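Local structure of Lpg2148(MvcA) (Legionella pneumophila subsp. pneumophila str. Philadelphia 1, 6K11) at residues Q51-E56 with H376-L381. The protein is a Legionella effector that probably acts as a deamidase-type deubiquitinase, reversing the ubiquitination of the host conjugating enzyme UBE2N. Sequence-based numbering, arbitrary orientation.
Sequences QQIAKE and HLESLL
Antiparallel packing of two helices distant in sequence, here 49-64 and 358-381, is illustrated by I53 fitting among L377, E378 and L381. The short segments run roughly antiparallel, 148° between their directions, and their axes approach to 10.6 Å. The CB of I53 is directed toward the partner helix, and the side chain divides its branches between two leucines one turn apart. With CG1 of I53 anti to the carbonyl carbon (chi1 -65°), its CG2 lies anti to the backbone N, 3.8 Å from CD2 of L377, and the two side chains slide past each other in opposite senses. The longer branch reaches L381, where CD1 of I53 meets CD1 of L381 tip to tip at 3.8 Å; CG1 of I53 is equally close to that methyl. At the margin, CG of E378 lies 4.3 Å from CD1 of I53. CB of E56 lies 4.4 Å from CD2 of L377, while the carboxylate leads away and its OE1 makes a weak hydrogen bond to OG of S39. Helix 28-39 and the loop after it join the cluster, A36 touching L377 while I40 and I43 touch L381. The contact thus ties the C-terminal helix to helix 49-64 through apolar side chains, as is typical of a small helical bundle.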
loop_
_atom_site.group_PDB
_atom_site.type_symbol
_atom_site.label_atom_id
_atom_site.label_comp_id
_atom_site.label_asym_id
_atom_site.label_seq_id
_atom_site.Cartn_x
_atom_site.Cartn_y
_atom_site.Cartn_z
ATOM N N GLN A 51 27.327 18.829 -5.456
ATOM C CA GLN A 51 27.028 18.364 -4.107
ATOM C C GLN A 51 25.602 17.832 -4.004
ATOM O O GLN A 51 25.356 16.817 -3.338
ATOM C CB GLN A 51 27.257 19.503 -3.109
ATOM C CG GLN A 51 27.062 19.116 -1.663
ATOM C CD GLN A 51 27.106 20.317 -0.731
ATOM O OE1 GLN A 51 27.098 21.468 -1.179
ATOM N NE2 GLN A 51 27.148 20.053 0.575
ATOM N N GLN A 52 24.653 18.503 -4.658
ATOM C CA GLN A 52 23.279 18.020 -4.652
ATOM C C GLN A 52 23.166 16.676 -5.363
ATOM O O GLN A 52 22.441 15.785 -4.906
ATOM C CB GLN A 52 22.361 19.053 -5.296
ATOM C CG GLN A 52 22.088 20.261 -4.406
ATOM C CD GLN A 52 21.226 21.300 -5.087
ATOM O OE1 GLN A 52 20.007 21.341 -4.891
ATOM N NE2 GLN A 52 21.856 22.157 -5.885
ATOM N N ILE A 53 23.889 16.505 -6.472
ATOM C CA ILE A 53 23.868 15.227 -7.179
ATOM C C ILE A 53 24.394 14.116 -6.274
ATOM O O ILE A 53 23.805 13.033 -6.187
ATOM C CB ILE A 53 24.672 15.323 -8.489
ATOM C CG1 ILE A 53 24.000 16.307 -9.459
ATOM C CG2 ILE A 53 24.839 13.937 -9.122
ATOM C CD1 ILE A 53 24.885 16.728 -10.632
ATOM N N ALA A 54 25.513 14.368 -5.586
ATOM C CA ALA A 54 26.045 13.369 -4.662
ATOM C C ALA A 54 25.021 13.022 -3.589
ATOM O O ALA A 54 24.867 11.849 -3.216
ATOM C CB ALA A 54 27.341 13.873 -4.028
ATOM N N LYS A 55 24.288 14.030 -3.112
ATOM C CA LYS A 55 23.259 13.825 -2.102
ATOM C C LYS A 55 22.123 12.954 -2.630
ATOM O O LYS A 55 21.685 12.006 -1.961
ATOM C CB LYS A 55 22.725 15.185 -1.638
ATOM C CG LYS A 55 21.595 15.116 -0.611
ATOM C CD LYS A 55 20.830 16.433 -0.537
ATOM C CE LYS A 55 19.799 16.415 0.588
ATOM N NZ LYS A 55 19.036 17.698 0.682
ATOM N N GLU A 56 21.629 13.264 -3.832
ATOM C CA GLU A 56 20.505 12.503 -4.369
ATOM C C GLU A 56 20.909 11.073 -4.690
ATOM O O GLU A 56 20.120 10.141 -4.497
ATOM C CB GLU A 56 19.942 13.189 -5.613
ATOM C CG GLU A 56 19.232 14.494 -5.321
ATOM C CD GLU A 56 17.988 14.299 -4.478
ATOM O OE1 GLU A 56 17.380 13.207 -4.540
ATOM O OE2 GLU A 56 17.610 15.243 -3.757
ATOM N N HIS A 376 23.449 10.111 -15.811
ATOM C CA HIS A 376 22.259 10.782 -16.328
ATOM C C HIS A 376 22.020 12.108 -15.613
ATOM O O HIS A 376 21.660 13.112 -16.244
ATOM C CB HIS A 376 21.043 9.856 -16.201
ATOM C CG HIS A 376 19.906 10.204 -17.113
ATOM N ND1 HIS A 376 20.083 10.494 -18.453
ATOM C CD2 HIS A 376 18.575 10.315 -16.878
ATOM C CE1 HIS A 376 18.910 10.759 -19.002
ATOM N NE2 HIS A 376 17.979 10.659 -18.071
ATOM N N LEU A 377 22.225 12.136 -14.294
ATOM C CA LEU A 377 22.079 13.383 -13.546
ATOM C C LEU A 377 23.122 14.411 -13.980
ATOM O O LEU A 377 22.801 15.592 -14.178
ATOM C CB LEU A 377 22.193 13.081 -12.051
ATOM C CG LEU A 377 21.208 13.681 -11.055
ATOM C CD1 LEU A 377 19.790 13.715 -11.590
ATOM C CD2 LEU A 377 21.285 12.853 -9.770
ATOM N N GLU A 378 24.374 13.983 -14.135
ATOM C CA GLU A 378 25.417 14.915 -14.544
ATOM C C GLU A 378 25.163 15.434 -15.953
ATOM O O GLU A 378 25.398 16.613 -16.242
ATOM C CB GLU A 378 26.780 14.241 -14.451
ATOM C CG GLU A 378 27.245 13.969 -13.023
ATOM C CD GLU A 378 28.470 13.085 -12.991
ATOM O OE1 GLU A 378 28.769 12.477 -14.037
ATOM O OE2 GLU A 378 29.133 12.997 -11.933
ATOM N N SER A 379 24.654 14.571 -16.839
ATOM C CA SER A 379 24.354 14.986 -18.203
ATOM C C SER A 379 23.218 15.998 -18.228
ATOM O O SER A 379 23.338 17.069 -18.838
ATOM C CB SER A 379 24.016 13.751 -19.057
ATOM O OG SER A 379 24.149 14.026 -20.443
ATOM N N LEU A 380 22.112 15.688 -17.549
ATOM C CA LEU A 380 20.939 16.548 -17.604
ATOM C C LEU A 380 21.214 17.933 -17.023
ATOM O O LEU A 380 20.564 18.907 -17.417
ATOM C CB LEU A 380 19.774 15.900 -16.859
ATOM C CG LEU A 380 19.112 14.700 -17.550
ATOM C CD1 LEU A 380 18.073 14.059 -16.632
ATOM C CD2 LEU A 380 18.488 15.115 -18.882
ATOM N N LEU A 381 22.146 18.041 -16.076
ATOM C CA LEU A 381 22.397 19.307 -15.396
ATOM C C LEU A 381 23.628 20.046 -15.913
ATOM O O LEU A 381 23.913 21.143 -15.426
ATOM C CB LEU A 381 22.543 19.071 -13.886
ATOM C CG LEU A 381 21.285 18.617 -13.145
ATOM C CD1 LEU A 381 21.610 18.254 -11.691
ATOM C CD2 LEU A 381 20.186 19.668 -13.214
#